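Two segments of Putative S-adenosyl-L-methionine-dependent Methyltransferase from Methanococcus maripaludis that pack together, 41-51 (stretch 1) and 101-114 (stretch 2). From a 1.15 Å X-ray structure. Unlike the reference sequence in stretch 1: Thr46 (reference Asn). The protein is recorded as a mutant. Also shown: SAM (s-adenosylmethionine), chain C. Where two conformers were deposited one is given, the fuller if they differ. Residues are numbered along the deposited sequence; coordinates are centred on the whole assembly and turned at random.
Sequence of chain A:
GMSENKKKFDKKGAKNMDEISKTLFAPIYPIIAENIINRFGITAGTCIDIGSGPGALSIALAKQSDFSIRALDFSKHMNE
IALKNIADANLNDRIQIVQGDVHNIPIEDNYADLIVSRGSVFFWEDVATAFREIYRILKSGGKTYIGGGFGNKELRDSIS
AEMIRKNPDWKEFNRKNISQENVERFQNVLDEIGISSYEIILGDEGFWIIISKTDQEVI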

# COMPACT_ATOMS: atom_id res chain seq x y z
N GLY A 41 -7.49 10.34 11.76
CA GLY A 41 -7.75 10.22 13.19
C GLY A 41 -8.14 8.83 13.64
O GLY A 41 -8.69 8.68 14.74
N ILE A 42 -7.86 7.81 12.81
CA ILE A 42 -8.12 6.40 13.15
C ILE A 42 -6.83 5.86 13.74
O ILE A 42 -5.79 5.90 13.09
CB ILE A 42 -8.57 5.55 11.94
CG1 ILE A 42 -9.67 6.23 11.11
CG2 ILE A 42 -9.05 4.19 12.44
CD1 ILE A 42 -9.83 5.64 9.70
N THR A 43 -6.89 5.41 15.00
CA THR A 43 -5.65 5.02 15.72
C THR A 43 -5.70 3.58 16.29
O THR A 43 -4.81 3.15 16.98
CB THR A 43 -5.37 6.02 16.84
OG1 THR A 43 -6.50 6.08 17.73
CG2 THR A 43 -5.12 7.42 16.29
N ALA A 44 -6.86 2.97 16.16
CA ALA A 44 -7.12 1.63 16.63
C ALA A 44 -8.17 0.94 15.78
O ALA A 44 -8.79 1.55 14.91
CB ALA A 44 -7.53 1.64 18.14
N GLY A 45 -8.42 -0.31 16.08
CA GLY A 45 -9.32 -1.15 15.28
C GLY A 45 -8.47 -2.00 14.35
O GLY A 45 -7.37 -2.44 14.72
N THR A 46 -8.96 -2.21 13.15
CA THR A 46 -8.30 -3.08 12.18
C THR A 46 -7.79 -2.30 10.99
O THR A 46 -8.45 -1.42 10.45
CB THR A 46 -9.31 -4.13 11.73
OG1 THR A 46 -10.43 -3.41 11.19
CG2 THR A 46 -9.73 -5.06 12.87
N CYS A 47 -6.57 -2.62 10.60
CA CYS A 47 -5.92 -2.02 9.44
C CYS A 47 -5.36 -3.11 8.54
O CYS A 47 -4.69 -4.02 9.02
CB CYS A 47 -4.77 -1.10 9.88
SG CYS A 47 -3.81 -0.38 8.55
N ILE A 48 -5.69 -3.02 7.25
CA ILE A 48 -5.16 -3.96 6.26
C ILE A 48 -4.18 -3.19 5.38
O ILE A 48 -4.52 -2.13 4.86
CB ILE A 48 -6.26 -4.57 5.36
CG1 ILE A 48 -7.44 -5.11 6.17
CG2 ILE A 48 -5.68 -5.60 4.44
CD1 ILE A 48 -7.14 -6.11 7.24
N ASP A 49 -2.95 -3.71 5.26
CA ASP A 49 -1.90 -3.17 4.40
C ASP A 49 -1.80 -4.10 3.19
O ASP A 49 -1.33 -5.23 3.29
CB ASP A 49 -0.60 -3.11 5.20
CG ASP A 49 0.58 -2.58 4.43
OD1 ASP A 49 0.38 -2.05 3.32
OD2 ASP A 49 1.71 -2.70 4.96
N ILE A 50 -2.30 -3.62 2.05
CA ILE A 50 -2.37 -4.42 0.83
C ILE A 50 -1.09 -4.26 0.02
O ILE A 50 -0.67 -3.15 -0.29
CB ILE A 50 -3.60 -4.07 0.00
CG1 ILE A 50 -4.88 -4.31 0.84
CG2 ILE A 50 -3.62 -4.88 -1.31
CD1 ILE A 50 -6.16 -3.93 0.11
N GLY A 51 -0.49 -5.38 -0.34
CA GLY A 51 0.79 -5.38 -1.02
C GLY A 51 1.87 -4.92 -0.07
O GLY A 51 2.71 -4.07 -0.41
N ASP A 101 -4.23 -12.37 -2.40
CA ASP A 101 -4.31 -11.46 -3.53
C ASP A 101 -5.45 -10.47 -3.36
O ASP A 101 -6.54 -10.83 -2.88
CB ASP A 101 -4.56 -12.34 -4.79
CG ASP A 101 -4.29 -11.66 -6.09
OD1 ASP A 101 -4.80 -10.55 -6.34
OD2 ASP A 101 -3.52 -12.24 -6.90
N VAL A 102 -5.19 -9.22 -3.74
CA VAL A 102 -6.19 -8.16 -3.67
C VAL A 102 -7.46 -8.51 -4.46
O VAL A 102 -8.53 -7.99 -4.19
CB VAL A 102 -5.58 -6.81 -4.16
CG1 VAL A 102 -5.28 -6.82 -5.65
CG2 VAL A 102 -6.50 -5.65 -3.76
N HIS A 103 -7.34 -9.41 -5.43
CA HIS A 103 -8.50 -9.78 -6.24
C HIS A 103 -9.38 -10.82 -5.59
O HIS A 103 -10.43 -11.16 -6.13
CB HIS A 103 -8.09 -10.28 -7.62
CG HIS A 103 -7.33 -9.28 -8.42
ND1 HIS A 103 -5.96 -9.22 -8.38
CD2 HIS A 103 -7.74 -8.26 -9.20
CE1 HIS A 103 -5.56 -8.23 -9.17
NE2 HIS A 103 -6.61 -7.63 -9.67
N ASN A 104 -8.96 -11.35 -4.44
CA ASN A 104 -9.75 -12.36 -3.74
C ASN A 104 -9.26 -12.38 -2.29
O ASN A 104 -8.56 -13.27 -1.85
CB ASN A 104 -9.58 -13.70 -4.44
CG ASN A 104 -10.41 -14.75 -3.81
OD1 ASN A 104 -11.58 -14.51 -3.54
ND2 ASN A 104 -9.85 -15.95 -3.59
N ILE A 105 -9.63 -11.34 -1.58
CA ILE A 105 -9.05 -11.10 -0.25
C ILE A 105 -9.65 -12.04 0.78
O ILE A 105 -10.87 -12.08 0.93
CB ILE A 105 -9.27 -9.64 0.19
CG1 ILE A 105 -8.71 -8.66 -0.85
CG2 ILE A 105 -8.63 -9.41 1.59
CD1 ILE A 105 -8.99 -7.16 -0.55
N PRO A 106 -8.81 -12.78 1.52
CA PRO A 106 -9.31 -13.76 2.50
C PRO A 106 -9.64 -13.13 3.84
O PRO A 106 -9.11 -13.50 4.89
CB PRO A 106 -8.15 -14.75 2.61
CG PRO A 106 -6.96 -13.88 2.49
CD PRO A 106 -7.33 -12.85 1.41
N ILE A 107 -10.52 -12.14 3.74
CA ILE A 107 -10.99 -11.38 4.89
C ILE A 107 -12.50 -11.19 4.73
O ILE A 107 -13.00 -11.02 3.62
CB ILE A 107 -10.23 -10.01 4.99
CG1 ILE A 107 -8.74 -10.26 5.21
CG2 ILE A 107 -10.81 -9.13 6.11
CD1 ILE A 107 -7.89 -9.00 5.14
N GLU A 108 -13.21 -11.24 5.86
CA GLU A 108 -14.65 -11.10 5.83
C GLU A 108 -15.12 -9.71 5.43
O GLU A 108 -14.40 -8.72 5.48
CB GLU A 108 -15.30 -11.50 7.17
CG GLU A 108 -15.05 -10.60 8.34
CD GLU A 108 -15.72 -11.14 9.62
OE1 GLU A 108 -15.87 -12.37 9.75
OE2 GLU A 108 -16.09 -10.34 10.49
N ASP A 109 -16.38 -9.67 5.06
CA ASP A 109 -17.03 -8.43 4.69
C ASP A 109 -16.99 -7.42 5.85
O ASP A 109 -17.14 -7.79 7.02
CB ASP A 109 -18.51 -8.63 4.40
CG ASP A 109 -18.80 -9.56 3.23
OD1 ASP A 109 -17.91 -9.99 2.48
OD2 ASP A 109 -20.00 -9.87 3.05
N ASN A 110 -16.79 -6.15 5.51
CA ASN A 110 -16.97 -5.04 6.47
C ASN A 110 -16.08 -5.12 7.69
O ASN A 110 -16.45 -4.68 8.76
CB ASN A 110 -18.44 -5.00 6.91
CG ASN A 110 -19.36 -4.83 5.76
OD1 ASN A 110 -19.09 -4.06 4.85
ND2 ASN A 110 -20.51 -5.52 5.79
N TYR A 111 -14.88 -5.64 7.49
CA TYR A 111 -13.94 -5.88 8.56
C TYR A 111 -13.00 -4.73 8.91
O TYR A 111 -12.67 -4.56 10.10
CB TYR A 111 -13.08 -7.10 8.18
CG TYR A 111 -12.04 -7.47 9.20
CD1 TYR A 111 -12.39 -8.22 10.30
CD2 TYR A 111 -10.71 -7.08 9.06
CE1 TYR A 111 -11.45 -8.57 11.26
CE2 TYR A 111 -9.77 -7.42 10.01
CZ TYR A 111 -10.14 -8.16 11.09
OH TYR A 111 -9.19 -8.48 12.02
N ALA A 112 -12.53 -3.99 7.92
CA ALA A 112 -11.42 -3.07 8.10
C ALA A 112 -11.84 -1.65 8.41
O ALA A 112 -12.56 -1.04 7.65
CB ALA A 112 -10.57 -3.08 6.78
N ASP A 113 -11.29 -1.11 9.47
CA ASP A 113 -11.45 0.32 9.74
C ASP A 113 -10.64 1.20 8.79
O ASP A 113 -11.02 2.32 8.48
CB ASP A 113 -11.06 0.61 11.19
CG ASP A 113 -11.98 -0.08 12.18
OD1 ASP A 113 -13.19 0.26 12.21
OD2 ASP A 113 -11.51 -0.95 12.92
N LEU A 114 -9.50 0.67 8.38
CA LEU A 114 -8.54 1.38 7.55
C LEU A 114 -7.87 0.41 6.61
O LEU A 114 -7.51 -0.68 7.01
CB LEU A 114 -7.47 2.05 8.41
CG LEU A 114 -6.36 2.80 7.69
CD1 LEU A 114 -6.87 4.02 6.91
CD2 LEU A 114 -5.27 3.21 8.73
N SAM C . 4.24 -1.82 0.38
CA SAM C . 5.69 -2.12 0.39
C SAM C . 6.48 -0.85 0.53
O SAM C . 5.94 0.22 0.27
OXT SAM C . 7.66 -0.93 0.85
CB SAM C . 6.08 -2.91 -0.85
CG SAM C . 5.89 -2.21 -2.16
SD SAM C . 6.40 -3.30 -3.50
CE SAM C . 6.89 -2.00 -4.60
C5' SAM C . 4.79 -3.91 -4.22
C4' SAM C . 4.11 -5.15 -3.57
O4' SAM C . 2.74 -5.47 -3.96
C3' SAM C . 4.95 -6.45 -3.67
O3' SAM C . 5.26 -6.88 -2.38
C2' SAM C . 4.00 -7.42 -4.39
O2' SAM C . 4.19 -8.79 -4.15
C1' SAM C . 2.62 -6.89 -3.98
N9 SAM C . 1.54 -7.22 -4.92
C8 SAM C . 1.52 -6.96 -6.27
N7 SAM C . 0.34 -7.33 -6.82
C5 SAM C . -0.40 -7.86 -5.80
C6 SAM C . -1.68 -8.44 -5.75
N6 SAM C . -2.46 -8.65 -6.82
N1 SAM C . -2.13 -8.82 -4.54
C2 SAM C . -1.36 -8.69 -3.40
N3 SAM C . -0.09 -8.19 -3.41
C4 SAM C . 0.33 -7.78 -4.61

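How does the contact begin, before the strand is under way? Ile42 points its side chain toward stretch 2, laying CD1 3.7 Å from the backbone O of Asp113 and 4.4 Å from CD1 of Leu114, while Thr43 turns away. Gly45 then passes so close to Asp113, with Gly45 CA 3.2 Å from Asp113 OD2, that a CB would clash with that oxygen; its backbone angles by themselves also call for glycine.

What makes Thr46 the polar centre of the contact? Its N donates to Asp113 OD2 (2.9 Å), and its OG1, with chi1 in the p well, donates to Tyr111 O (2.7 Å) while accepting from Asp113 N (3.0 Å). The side chain thus satisfies backbone groups of stretch 2, just as the Asp113 carboxylate satisfies a backbone group of stretch 1. Thr46 departs from the reference sequence, which has Asn here.

How do the backbones join? Thr46 O accepts from Leu114 N at 3.1 Å, and Leu114 O in turn accepts from Ile48 N at 3.0 Å. These two bonds flank Cys47, which pairs with Leu114 in a parallel bridge; Cys47 CA also makes a CA-H...O contact with Leu114 O at 3.2 Å. The two side chains share one face of the sheet, with Cys47 SG 3.9 Å from Leu114 CD2.

What fills the space farther along? Buried Ile48 reaches CD1 to 3.7 Å from Ile107 CD1 and to the edge of the Tyr111 ring, 4.0 Å from CE2; its CG1 lies 3.8 Å from Ala112 CB. Asp49 points away, but Ile50 turns back toward stretch 2, placing CG2 3.9 Å from Val102 CG2 and CD1 4.3 Å from Ile105 CD1. Branched aliphatic side chains suit this buried, apolar packing.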